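Local coordinates for periplasmic solute binding protein (Candidatus liberibacter, PDB 4CL2) that binds manganese and zinc ions and probably delivers them to a membrane transporter for uptake into the cell, at residues M109-T112 / N113-Y117; E137-A140 / R141-S144; S201-R204 / H205-Q209; A229-V232 / A233-T236; P257-L260 / D261-F265. All blocks are in the same frame, centred on the assembly; numbering follows the deposited sequence.

Contact 1: M109-T112 / N113-Y117; sequences MSLT and NAMIY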
loop_
_atom_site.group_PDB
_atom_site.type_symbol
_atom_site.label_atom_id
_atom_site.label_comp_id
_atom_site.label_asym_id
_atom_site.label_seq_id
_atom_site.Cartn_x
_atom_site.Cartn_y
_atom_site.Cartn_z
ATOM N N MET A 109 -3.487 -1.680 -1.335
ATOM C CA MET A 109 -4.504 -0.770 -1.898
ATOM C C MET A 109 -5.705 -1.607 -2.365
ATOM O O MET A 109 -5.895 -1.854 -3.539
ATOM C CB MET A 109 -3.966 0.080 -3.034
ATOM C CG MET A 109 -2.863 1.019 -2.636
ATOM S SD MET A 109 -3.282 2.208 -1.374
ATOM C CE MET A 109 -4.666 3.100 -2.104
ATOM N N SER A 110 -6.419 -2.166 -1.400
ATOM C CA SER A 110 -7.472 -3.122 -1.660
ATOM C C SER A 110 -8.165 -3.407 -0.333
ATOM O O SER A 110 -7.533 -3.601 0.710
ATOM C CB SER A 110 -6.926 -4.428 -2.264
ATOM O OG SER A 110 -7.711 -5.590 -2.040
ATOM N N LEU A 111 -9.473 -3.498 -0.403
ATOM C CA LEU A 111 -10.295 -3.781 0.786
ATOM C C LEU A 111 -10.115 -5.255 1.147
ATOM O O LEU A 111 -9.895 -5.593 2.304
ATOM C CB LEU A 111 -11.789 -3.408 0.524
ATOM C CG LEU A 111 -12.763 -3.844 1.665
ATOM C CD1 LEU A 111 -12.323 -3.187 2.927
ATOM C CD2 LEU A 111 -14.139 -3.345 1.206
ATOM N N THR A 112 -10.188 -6.147 0.177
ATOM C CA THR A 112 -10.000 -7.569 0.440
ATOM C C THR A 112 -8.635 -7.788 1.030
ATOM O O THR A 112 -8.453 -8.541 2.007
ATOM C CB THR A 112 -10.119 -8.390 -0.850
ATOM O OG1 THR A 112 -11.438 -8.197 -1.380
ATOM C CG2 THR A 112 -9.873 -9.814 -0.593
ATOM N N ASN A 113 -7.622 -7.170 0.435
ATOM C CA ASN A 113 -6.285 -7.404 0.919
ATOM C C ASN A 113 -5.982 -6.831 2.280
ATOM O O ASN A 113 -5.188 -7.372 3.018
ATOM C CB ASN A 113 -5.252 -6.946 -0.110
ATOM C CG ASN A 113 -5.335 -7.725 -1.426
ATOM O OD1 ASN A 113 -5.933 -8.797 -1.517
ATOM N ND2 ASN A 113 -4.684 -7.207 -2.472
ATOM N N ALA A 114 -6.588 -5.709 2.635
ATOM C CA ALA A 114 -6.436 -5.175 3.981
ATOM C C ALA A 114 -6.746 -6.274 4.967
ATOM O O ALA A 114 -6.051 -6.435 5.965
ATOM C CB ALA A 114 -7.400 -3.982 4.169
ATOM N N MET A 115 -7.840 -7.027 4.722
ATOM C CA MET A 115 -8.228 -8.122 5.644
ATOM C C MET A 115 -7.167 -9.229 5.733
ATOM O O MET A 115 -6.937 -9.810 6.793
ATOM C CB MET A 115 -9.541 -8.739 5.292
ATOM C CG MET A 115 -10.640 -7.773 4.973
ATOM S SD MET A 115 -10.989 -6.834 6.518
ATOM C CE MET A 115 -11.864 -5.381 5.936
ATOM N N ILE A 116 -6.486 -9.495 4.623
ATOM C CA ILE A 116 -5.397 -10.498 4.573
ATOM C C ILE A 116 -4.136 -9.999 5.304
ATOM O O ILE A 116 -3.535 -10.785 6.066
ATOM C CB ILE A 116 -5.082 -10.872 3.106
ATOM C CG1 ILE A 116 -6.318 -11.543 2.538
ATOM C CG2 ILE A 116 -3.842 -11.756 3.068
ATOM C CD1 ILE A 116 -6.227 -11.776 1.039
ATOM N N TYR A 117 -3.751 -8.749 5.112
ATOM C CA TYR A 117 -2.660 -8.119 5.888
ATOM C C TYR A 117 -2.941 -8.283 7.387
ATOM O O TYR A 117 -2.090 -8.746 8.162
ATOM C CB TYR A 117 -2.466 -6.637 5.581
ATOM C CG TYR A 117 -1.645 -6.312 4.339
ATOM C CD1 TYR A 117 -2.098 -6.586 3.055
ATOM C CD2 TYR A 117 -0.390 -5.706 4.448
ATOM C CE1 TYR A 117 -1.359 -6.249 1.913
ATOM C CE2 TYR A 117 0.341 -5.399 3.315
ATOM C CZ TYR A 117 -0.096 -5.672 2.068
ATOM O OH TYR A 117 0.617 -5.361 0.915
#
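S110 caps the amino end of helix 111-128, and its hydroxyl oxygen meets the backbone of N113: S110 OG accepts from N113 N at 2.9 Å in a nearly straight bond (165°). This is a classic serine N-cap, in which a side-chain acceptor replaces the carbonyl that the first helical turn lacks. The torsion makes it possible, since S110 carries OG roughly anti to its own N (chi1 154°) and so turned over the first turn. N113 also packs on the cap with its side chain, N113 CG lying 3.3 Å from S110 OG. The carbonyl of the serine joins the regular pattern, S110 O accepting from A114 N at 3.0 Å. The next two rungs are looser: M115 N to L111 O, at 3.5 Å, and I116 N to T112 O, at 3.4 Å, are both weak bonds.

Among the side chains, L111 and M115 run side by side in the same direction. M115 folds at chi2 (-65°), which turns its thioether back so that CE touches L111 CD1 at 3.8 Å. Both residues also lean on I147 of helix 133-158, making this flank of the turn a helix-helix interface.

A second shell holds the cap. The N113 side chain lies about 8 Å from that of the metal ligand H106, and its amide is tied by ND2 to A107 O. D181 grips the cap with both carboxylate oxygens, OD1 bonding T112 OG1 and OD2 bonding S110 OG.

Contact 2: E137-A140 / R141-S144; sequences ELNA and REYS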
loop_
_atom_site.group_PDB
_atom_site.type_symbol
_atom_site.label_atom_id
_atom_site.label_comp_id
_atom_site.label_asym_id
_atom_site.label_seq_id
_atom_site.Cartn_x
_atom_site.Cartn_y
_atom_site.Cartn_z
ATOM N N GLU A 137 -6.856 -11.583 18.849
ATOM C CA GLU A 137 -8.066 -12.060 18.130
ATOM C C GLU A 137 -9.123 -10.959 18.132
ATOM O O GLU A 137 -9.696 -10.611 17.080
ATOM C CB GLU A 137 -8.582 -13.371 18.724
ATOM C CG GLU A 137 -9.587 -14.111 17.816
ATOM C CD GLU A 137 -8.889 -14.915 16.732
ATOM O OE1 GLU A 137 -8.270 -15.961 17.088
ATOM O OE2 GLU A 137 -8.960 -14.492 15.568
ATOM N N LEU A 138 -9.413 -10.433 19.313
ATOM C CA LEU A 138 -10.413 -9.380 19.423
ATOM C C LEU A 138 -9.996 -8.151 18.656
ATOM O O LEU A 138 -10.769 -7.539 17.883
ATOM C CB LEU A 138 -10.698 -9.091 20.899
ATOM C CG LEU A 138 -11.412 -7.723 21.115
ATOM C CD1 LEU A 138 -12.842 -7.909 20.725
ATOM C CD2 LEU A 138 -11.267 -7.308 22.581
ATOM N N ASN A 139 -8.728 -7.752 18.832
ATOM C CA ASN A 139 -8.234 -6.529 18.202
ATOM C C ASN A 139 -8.257 -6.600 16.689
ATOM O O ASN A 139 -8.606 -5.614 16.017
ATOM C CB ASN A 139 -6.813 -6.184 18.661
ATOM C CG ASN A 139 -6.713 -5.873 20.149
ATOM O OD1 ASN A 139 -7.718 -5.593 20.822
ATOM N ND2 ASN A 139 -5.466 -5.885 20.691
ATOM N N ALA A 140 -7.896 -7.767 16.149
ATOM C CA ALA A 140 -7.875 -7.974 14.721
ATOM C C ALA A 140 -9.319 -7.850 14.159
ATOM O O ALA A 140 -9.507 -7.270 13.082
ATOM C CB ALA A 140 -7.291 -9.323 14.359
ATOM N N ARG A 141 -10.290 -8.443 14.850
ATOM C CA ARG A 141 -11.683 -8.358 14.367
ATOM C C ARG A 141 -12.172 -6.897 14.427
ATOM O O ARG A 141 -12.728 -6.391 13.488
ATOM C CB ARG A 141 -12.596 -9.282 15.100
ATOM C CG ARG A 141 -14.068 -9.188 14.677
ATOM C CD ARG A 141 -14.872 -8.155 15.493
ATOM N NE ARG A 141 -14.969 -8.575 16.832
ATOM C CZ ARG A 141 -15.459 -7.818 17.823
ATOM N NH1 ARG A 141 -15.858 -6.569 17.546
ATOM N NH2 ARG A 141 -15.489 -8.266 19.014
ATOM N N GLU A 142 -11.938 -6.234 15.559
ATOM C CA GLU A 142 -12.318 -4.824 15.666
ATOM C C GLU A 142 -11.740 -4.001 14.580
ATOM O O GLU A 142 -12.400 -3.115 14.018
ATOM C CB GLU A 142 -11.954 -4.235 17.037
ATOM C CG GLU A 142 -12.865 -4.758 18.142
ATOM C CD GLU A 142 -12.563 -4.187 19.518
ATOM O OE1 GLU A 142 -11.437 -3.655 19.719
ATOM O OE2 GLU A 142 -13.440 -4.340 20.391
ATOM N N TYR A 143 -10.453 -4.166 14.311
ATOM C CA TYR A 143 -9.815 -3.337 13.308
ATOM C C TYR A 143 -10.289 -3.659 11.859
ATOM O O TYR A 143 -10.509 -2.748 11.027
ATOM C CB TYR A 143 -8.307 -3.480 13.433
ATOM C CG TYR A 143 -7.512 -2.631 12.478
ATOM C CD1 TYR A 143 -7.670 -1.242 12.443
ATOM C CD2 TYR A 143 -6.563 -3.178 11.673
ATOM C CE1 TYR A 143 -6.870 -0.444 11.575
ATOM C CE2 TYR A 143 -5.798 -2.409 10.822
ATOM C CZ TYR A 143 -5.966 -1.039 10.765
ATOM O OH TYR A 143 -5.167 -0.252 9.959
ATOM N N SER A 144 -10.460 -4.960 11.558
ATOM C CA SER A 144 -11.011 -5.364 10.286
ATOM C C SER A 144 -12.401 -4.699 10.054
ATOM O O SER A 144 -12.689 -4.198 8.991
ATOM C CB SER A 144 -11.159 -6.903 10.298
ATOM O OG SER A 144 -9.892 -7.540 10.276
#
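This is a local contact between successive turns within the long helix 133-158, where L138 meets R141 and E142 while A140 meets S144. Its framework is the ordinary i to i+4 ladder, of which E142 N to L138 O, at 2.9 Å and 176°, is an almost perfectly straight rung.

A140 O takes two bonds from one residue. S144 N reaches it at 2.9 Å and S144 OG donates to it at 2.8 Å, the two donors coming from opposite faces of the carbonyl plane. The serine hydroxyl gets there because chi1 (-69°) sets OG beside its own backbone N.

L138 CD1 touches two charged groups. The methyl lies obliquely to the R141 guanidinium, and L138 CD1 is 3.6 Å from E142 OE2. R141 bends at both chi2 and chi3 to come back to the leucine, whereas E142 stays extended beyond CG.

Elsewhere on the turn, N139 ND2 bonds I21 O, Y143 packs on helix 12-22, and A140 and S144 lean on helix 111-128. A serine hydroxyl folded back onto the carbonyl four residues earlier is a familiar helix-interior motif, here within a long helix consistent with the rigid linker of solute-binding protein 9 relatives.

Contact 3: S201-R204 / H205-Q209; sequences SMMR and HAINQ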
loop_
_atom_site.group_PDB
_atom_site.type_symbol
_atom_site.label_atom_id
_atom_site.label_comp_id
_atom_site.label_asym_id
_atom_site.label_seq_id
_atom_site.Cartn_x
_atom_site.Cartn_y
_atom_site.Cartn_z
ATOM N N SER A 201 7.755 4.752 -23.793
ATOM C CA SER A 201 6.737 3.898 -24.462
ATOM C C SER A 201 5.514 3.704 -23.558
ATOM O O SER A 201 4.360 3.675 -24.029
ATOM C CB SER A 201 7.326 2.538 -24.885
ATOM O OG SER A 201 7.844 1.850 -23.761
ATOM N N MET A 202 5.729 3.617 -22.261
ATOM C CA MET A 202 4.565 3.456 -21.377
ATOM C C MET A 202 3.700 4.720 -21.330
ATOM O O MET A 202 2.467 4.660 -21.309
ATOM C CB MET A 202 5.000 3.089 -19.997
ATOM C CG MET A 202 5.529 1.670 -19.918
ATOM S SD MET A 202 5.756 1.245 -18.190
ATOM C CE MET A 202 4.071 1.445 -17.597
ATOM N N MET A 203 4.352 5.880 -21.401
ATOM C CA MET A 203 3.581 7.131 -21.542
ATOM C C MET A 203 2.792 7.175 -22.825
ATOM O O MET A 203 1.578 7.458 -22.806
ATOM C CB MET A 203 4.492 8.354 -21.414
ATOM C CG MET A 203 3.750 9.684 -21.387
ATOM S SD MET A 203 4.943 11.020 -21.017
ATOM C CE MET A 203 5.053 11.036 -19.256
ATOM N N ARG A 204 3.453 6.893 -23.951
ATOM C CA ARG A 204 2.746 6.872 -25.237
ATOM C C ARG A 204 1.497 5.941 -25.200
ATOM O O ARG A 204 0.417 6.266 -25.698
ATOM C CB ARG A 204 3.697 6.469 -26.368
ATOM C CG ARG A 204 4.892 7.430 -26.572
ATOM C CD ARG A 204 5.609 7.214 -27.900
ATOM N NE ARG A 204 6.160 5.855 -28.068
ATOM C CZ ARG A 204 7.386 5.458 -27.717
ATOM N NH1 ARG A 204 8.268 6.298 -27.201
ATOM N NH2 ARG A 204 7.737 4.196 -27.908
ATOM N N HIS A 205 1.668 4.778 -24.609
ATOM C CA HIS A 205 0.555 3.807 -24.486
ATOM C C HIS A 205 -0.614 4.340 -23.678
ATOM O O HIS A 205 -1.788 4.218 -24.079
ATOM C CB HIS A 205 1.082 2.515 -23.878
ATOM C CG HIS A 205 0.020 1.488 -23.623
ATOM N ND1 HIS A 205 -0.550 0.744 -24.634
ATOM C CD2 HIS A 205 -0.533 1.034 -22.467
ATOM C CE1 HIS A 205 -1.445 -0.086 -24.121
ATOM N NE2 HIS A 205 -1.463 0.077 -22.813
ATOM N N ALA A 206 -0.309 4.966 -22.540
ATOM C CA ALA A 206 -1.373 5.520 -21.732
ATOM C C ALA A 206 -2.108 6.601 -22.444
ATOM O O ALA A 206 -3.341 6.709 -22.346
ATOM C CB ALA A 206 -0.834 6.047 -20.406
ATOM N N ILE A 207 -1.366 7.427 -23.200
ATOM C CA ILE A 207 -2.017 8.491 -23.924
ATOM C C ILE A 207 -2.965 7.884 -24.943
ATOM O O ILE A 207 -4.122 8.315 -25.080
ATOM C CB ILE A 207 -0.948 9.434 -24.583
ATOM C CG1 ILE A 207 -0.273 10.238 -23.456
ATOM C CG2 ILE A 207 -1.553 10.325 -25.625
ATOM C CD1 ILE A 207 0.981 10.947 -23.887
ATOM N N ASN A 208 -2.464 6.868 -25.649
ATOM C CA ASN A 208 -3.262 6.234 -26.675
ATOM C C ASN A 208 -4.497 5.568 -26.083
ATOM O O ASN A 208 -5.618 5.727 -26.609
ATOM C CB ASN A 208 -2.380 5.269 -27.476
ATOM C CG ASN A 208 -1.501 6.007 -28.469
ATOM O OD1 ASN A 208 -1.887 7.041 -28.954
ATOM N ND2 ASN A 208 -0.320 5.509 -28.727
ATOM N N GLN A 209 -4.298 4.904 -24.958
ATOM C CA GLN A 209 -5.435 4.218 -24.285
ATOM C C GLN A 209 -6.494 5.168 -23.750
ATOM O O GLN A 209 -7.690 4.924 -23.894
ATOM C CB GLN A 209 -4.936 3.294 -23.230
ATOM C CG GLN A 209 -4.213 2.071 -23.754
ATOM C CD GLN A 209 -5.185 1.111 -24.424
ATOM O OE1 GLN A 209 -6.282 0.876 -23.916
ATOM N NE2 GLN A 209 -4.799 0.570 -25.563
#
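The imidazole of H205 has Q209 CG over one face, 3.4 Å above the plane and displaced toward the rim, while H205 CB rests 3.5 Å from S201 O across the turn. The other flat group, the guanidinium of R204, has S201 CA over one of its faces, again off-centre. R204 reaches back over the preceding turn because its chain bends at chi3 (-60°). Both are i to i+3 or i to i+4 packings along the surface helix 200-212.

The backbone makes a regular alpha-helical ladder. H205 N bonds S201 O, A206 N bonds M202 O, and I207 N bonds M203 O at 3.0 Å, this last donor lying nearly along the C=O axis. N208 N closes the series on R204 O at 2.9 Å. The amide of N208 also comes close to that carbonyl, but its angle is too poor for a bond.

M203 and I207 carry the apolar part. The I207 ethyl branch lies against the carbonyl of M203, with I207 CG1 3.4 Å from M203 O, and its CD1 continues to M203 CG at 3.9 Å. The same two residues pack outward on helix 227-236, M203 on V232 and I207 on E235 and T236, so the pair belongs to a helix-helix seam. On the polar side two glycerols, probably from the crystallisation liquor, are bound: one joins S201 OG, itself hydrogen-bonded with S199 OG, to R204 NH2; the other joins H205 ND1 to Q209 NE2. H205 also takes part in the following rung, where Q209 N donates to H205 O at 2.7 Å.

Contact 4: A229-V232 / A233-T236; sequences AKQV and AYET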
loop_
_atom_site.group_PDB
_atom_site.type_symbol
_atom_site.label_atom_id
_atom_site.label_comp_id
_atom_site.label_asym_id
_atom_site.label_seq_id
_atom_site.Cartn_x
_atom_site.Cartn_y
_atom_site.Cartn_z
ATOM N N ALA A 229 1.648 13.362 -15.100
ATOM C CA ALA A 229 0.210 13.228 -15.161
ATOM C C ALA A 229 -0.404 14.438 -15.800
ATOM O O ALA A 229 -1.325 14.341 -16.626
ATOM C CB ALA A 229 -0.369 12.957 -13.753
ATOM N N LYS A 230 0.093 15.610 -15.435
ATOM C CA LYS A 230 -0.437 16.810 -16.039
ATOM C C LYS A 230 -0.191 16.878 -17.539
ATOM O O LYS A 230 -1.042 17.309 -18.331
ATOM C CB LYS A 230 0.088 18.039 -15.321
ATOM C CG LYS A 230 -0.475 18.157 -13.903
ATOM C CD LYS A 230 0.096 19.390 -13.184
ATOM C CE LYS A 230 -0.708 19.735 -11.933
ATOM N NZ LYS A 230 -0.130 20.904 -11.208
ATOM N N GLN A 231 1.019 16.512 -17.932
ATOM C CA GLN A 231 1.335 16.465 -19.345
ATOM C C GLN A 231 0.399 15.503 -20.091
ATOM O O GLN A 231 -0.096 15.846 -21.160
ATOM C CB GLN A 231 2.763 15.977 -19.522
ATOM C CG GLN A 231 3.180 15.923 -20.969
ATOM C CD GLN A 231 3.093 17.307 -21.655
ATOM O OE1 GLN A 231 3.331 18.353 -21.032
ATOM N NE2 GLN A 231 2.757 17.309 -22.919
ATOM N N VAL A 232 0.249 14.289 -19.558
ATOM C CA VAL A 232 -0.669 13.300 -20.146
ATOM C C VAL A 232 -2.088 13.820 -20.237
ATOM O O VAL A 232 -2.736 13.695 -21.261
ATOM C CB VAL A 232 -0.618 11.972 -19.398
ATOM C CG1 VAL A 232 -1.747 11.042 -19.814
ATOM C CG2 VAL A 232 0.752 11.323 -19.584
ATOM N N ALA A 233 -2.583 14.435 -19.170
ATOM C CA ALA A 233 -3.916 15.060 -19.242
ATOM C C ALA A 233 -4.049 16.030 -20.384
ATOM O O ALA A 233 -5.030 16.013 -21.146
ATOM C CB ALA A 233 -4.276 15.691 -17.874
ATOM N N TYR A 234 -3.034 16.881 -20.597
ATOM C CA TYR A 234 -3.078 17.836 -21.659
ATOM C C TYR A 234 -3.152 17.131 -23.020
ATOM O O TYR A 234 -3.978 17.489 -23.859
ATOM C CB TYR A 234 -1.856 18.783 -21.597
ATOM C CG TYR A 234 -1.702 19.549 -22.852
ATOM C CD1 TYR A 234 -2.555 20.616 -23.145
ATOM C CD2 TYR A 234 -0.750 19.191 -23.799
ATOM C CE1 TYR A 234 -2.460 21.309 -24.325
ATOM C CE2 TYR A 234 -0.666 19.863 -24.982
ATOM C CZ TYR A 234 -1.502 20.931 -25.236
ATOM O OH TYR A 234 -1.401 21.627 -26.406
ATOM N N GLU A 235 -2.330 16.092 -23.194
ATOM C CA GLU A 235 -2.211 15.414 -24.507
ATOM C C GLU A 235 -3.463 14.602 -24.864
ATOM O O GLU A 235 -3.719 14.362 -26.035
ATOM C CB GLU A 235 -0.984 14.482 -24.502
ATOM C CG GLU A 235 0.286 15.253 -24.731
ATOM C CD GLU A 235 1.489 14.348 -24.982
ATOM O OE1 GLU A 235 1.459 13.559 -25.964
ATOM O OE2 GLU A 235 2.432 14.475 -24.211
ATOM N N THR A 236 -4.252 14.261 -23.842
ATOM C CA THR A 236 -5.441 13.400 -23.951
ATOM C C THR A 236 -6.773 14.171 -23.882
ATOM O O THR A 236 -7.837 13.599 -24.142
ATOM C CB THR A 236 -5.451 12.318 -22.893
ATOM O OG1 THR A 236 -5.390 12.897 -21.577
ATOM C CG2 THR A 236 -4.307 11.373 -23.132
#
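Q231 reaches one turn ahead to E235 on helix 227-236, the helix of the beta-alpha-beta unit formed with strands 217-221 and 239-244. From CB, Q231 sends CG anti to its backbone N (chi1 -179°), and CG comes within 3.6 Å of E235 OE2. A bend at chi2 then swings the amide over the turn, CD passing 3.9 Å from that same oxygen. At the tip, Q231 NE2 donates to E235 OE2 at 3.1 Å in an almost straight bond (171°). The acceptor lies in the plane of the amide, but the donor meets the carboxylate on its anti side and somewhat out of its plane; the two flat groups are turned 61° apart. Q231 NE2 also lies obliquely to the Y234 ring, 4.1 Å from Y234 CD2.

Below this surface bridge, E235 N bonds Q231 O, so the two residues are linked through backbone and side chain alike. The buried flank is apolar: V232 packs on M203 and M210 of helix 200-212, and A233 on I218 of strand 217-221.

The final rung is weak, T236 N to V232 O. T236 OG1 is hydrogen-bonded with A238 N beyond the helix and lies 2.8 Å from V232 O.

Contact 5: P257-L260 / D261-F265; sequences PTYL and DLLRF. With SO4 (sulfate ion), chain E.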
loop_
_atom_site.group_PDB
_atom_site.type_symbol
_atom_site.label_atom_id
_atom_site.label_comp_id
_atom_site.label_asym_id
_atom_site.label_seq_id
_atom_site.Cartn_x
_atom_site.Cartn_y
_atom_site.Cartn_z
ATOM N N PRO A 257 -2.536 9.840 7.945
ATOM C CA PRO A 257 -1.515 9.507 8.969
ATOM C C PRO A 257 -1.648 8.053 9.470
ATOM O O PRO A 257 -0.848 7.613 10.292
ATOM C CB PRO A 257 -1.802 10.490 10.049
ATOM C CG PRO A 257 -3.292 10.656 10.026
ATOM C CD PRO A 257 -3.532 10.765 8.508
ATOM N N THR A 258 -2.662 7.345 9.024
ATOM C CA THR A 258 -2.889 5.932 9.366
ATOM C C THR A 258 -3.269 5.168 8.118
ATOM O O THR A 258 -3.666 5.758 7.105
ATOM C CB THR A 258 -4.028 5.745 10.407
ATOM O OG1 THR A 258 -5.305 6.011 9.797
ATOM C CG2 THR A 258 -3.906 6.649 11.601
ATOM N N TYR A 259 -3.174 3.839 8.140
ATOM C CA TYR A 259 -3.578 3.071 6.991
ATOM C C TYR A 259 -5.029 3.258 6.636
ATOM O O TYR A 259 -5.390 3.424 5.442
ATOM C CB TYR A 259 -3.280 1.587 7.240
ATOM C CG TYR A 259 -3.761 0.583 6.162
ATOM C CD1 TYR A 259 -3.390 0.721 4.882
ATOM C CD2 TYR A 259 -4.522 -0.487 6.483
ATOM C CE1 TYR A 259 -3.750 -0.212 3.888
ATOM C CE2 TYR A 259 -4.876 -1.427 5.547
ATOM C CZ TYR A 259 -4.494 -1.291 4.242
ATOM O OH TYR A 259 -4.847 -2.223 3.292
ATOM N N LEU A 260 -5.914 3.172 7.628
ATOM C CA LEU A 260 -7.326 3.435 7.370
ATOM C C LEU A 260 -7.539 4.812 6.737
ATOM O O LEU A 260 -8.267 4.898 5.743
ATOM C CB LEU A 260 -8.148 3.304 8.630
ATOM C CG LEU A 260 -9.676 3.472 8.503
ATOM C CD1 LEU A 260 -10.342 2.891 9.687
ATOM C CD2 LEU A 260 -10.032 4.928 8.440
ATOM N N ASP A 261 -6.891 5.852 7.240
ATOM C CA ASP A 261 -7.023 7.192 6.689
ATOM C C ASP A 261 -6.478 7.265 5.262
ATOM O O ASP A 261 -7.037 7.972 4.444
ATOM C CB ASP A 261 -6.316 8.209 7.511
ATOM C CG ASP A 261 -6.955 8.423 8.900
ATOM O OD1 ASP A 261 -8.098 8.096 9.116
ATOM O OD2 ASP A 261 -6.279 8.960 9.753
ATOM N N LEU A 262 -5.433 6.535 4.980
ATOM C CA LEU A 262 -4.868 6.484 3.651
ATOM C C LEU A 262 -5.828 5.872 2.668
ATOM O O LEU A 262 -6.068 6.428 1.567
ATOM C CB LEU A 262 -3.550 5.694 3.624
ATOM C CG LEU A 262 -2.854 5.540 2.261
ATOM C CD1 LEU A 262 -1.330 5.603 2.478
ATOM C CD2 LEU A 262 -3.245 4.239 1.644
ATOM N N LEU A 263 -6.374 4.700 2.976
ATOM C CA LEU A 263 -7.361 4.091 2.094
ATOM C C LEU A 263 -8.560 5.020 1.933
ATOM O O LEU A 263 -9.088 5.192 0.844
ATOM C CB LEU A 263 -7.880 2.776 2.685
ATOM C CG LEU A 263 -6.915 1.617 2.606
ATOM C CD1 LEU A 263 -7.579 0.398 3.228
ATOM C CD2 LEU A 263 -6.481 1.285 1.189
ATOM N N ARG A 264 -9.063 5.546 3.047
ATOM C CA ARG A 264 -10.243 6.382 3.019
ATOM C C ARG A 264 -10.008 7.655 2.162
ATOM O O ARG A 264 -10.836 8.026 1.329
ATOM C CB ARG A 264 -10.676 6.759 4.417
ATOM C CG ARG A 264 -11.966 7.544 4.448
ATOM C CD ARG A 264 -12.405 7.800 5.899
ATOM N NE ARG A 264 -11.454 8.633 6.570
ATOM C CZ ARG A 264 -11.524 9.013 7.839
ATOM N NH1 ARG A 264 -12.483 8.551 8.642
ATOM N NH2 ARG A 264 -10.586 9.845 8.305
ATOM N N PHE A 265 -8.868 8.313 2.339
ATOM C CA PHE A 265 -8.583 9.492 1.543
ATOM C C PHE A 265 -8.491 9.200 0.070
ATOM O O PHE A 265 -9.140 9.850 -0.731
ATOM C CB PHE A 265 -7.291 10.185 2.012
ATOM C CG PHE A 265 -6.990 11.426 1.276
ATOM C CD1 PHE A 265 -7.462 12.645 1.695
ATOM C CD2 PHE A 265 -6.215 11.366 0.119
ATOM C CE1 PHE A 265 -7.239 13.769 0.937
ATOM C CE2 PHE A 265 -5.983 12.488 -0.640
ATOM C CZ PHE A 265 -6.498 13.684 -0.234
HETATM S S SO4 E . -16.052 7.049 8.408
HETATM O O1 SO4 E . -16.683 7.444 7.146
HETATM O O2 SO4 E . -14.674 6.650 8.113
HETATM O O3 SO4 E . -16.825 5.918 8.970
HETATM O O4 SO4 E . -16.048 8.128 9.395
HETATM O O HOH W 1 -7.439 6.000 11.514
#
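Y259 and L263 meet methyl to ring face: L263 CD1 sits 4.0 Å from the Y259 ring centroid, 26° off the normal, a CH-pi contact one turn apart at the start of helix 259-274. The methyl is displaced toward the phenolic end, closest to Y259 CZ at 3.7 Å. Y259 is fixed further at both ends: Y259 OH bonds W108 O, and Y259 N bonds D16 OD2.

T258 is the N-cap of the helix. Its OG1 stands between its own backbone N and carbonyl carbon (chi1 72°), from where it accepts from D261 N at 3.0 Å. T258 O also enters the ladder, taking L262 N. The carboxylate of D261 swings back across the cap, and D261 OD2 lies 3.4 Å from P257 CG, so the proline ring closes one flank of it. A water links T258 and D261 as well, 2.7 Å from T258 OG1 and donating to D261 OD1.

On the outer side R264 bends at chi3, and its guanidinium lies back alongside L260 and D261. L260 CD2 lies over one face of it, off-centre. D261 OD1 approaches R264 NH2 at 3.1 Å from well out of the guanidinium plane, so this salt bridge is one of charge alone. The in-plane edge is used instead by a sulfate, probably from the crystallisation liquor and bonded also to S150 OG of helix 133-158. The N-H that points there gives a good bond, R264 NH1 to sulfate O2 at 2.9 Å.

The five contacts fall into two clusters. Contacts 1, 2 and 5 touch one another where three helices meet: M115 CE lies 3.4 Å from S144 O, A114 CB 3.2 Å from Y259 OH, and Y143 OH 3.5 Å from Y259 CD2. Contacts 3 and 4 form the other cluster, centres 11 Å apart, where I207 CD1 lies 3.4 Å from E235 OE1. At their nearest, atoms of the two clusters are about 14 Å apart (contacts 4 and 5). The manganese, held by H106, E172 and D247, lies about 10 Å from the L262 side chain of contact 5 and about 13 Å from that of M202 in contact 3.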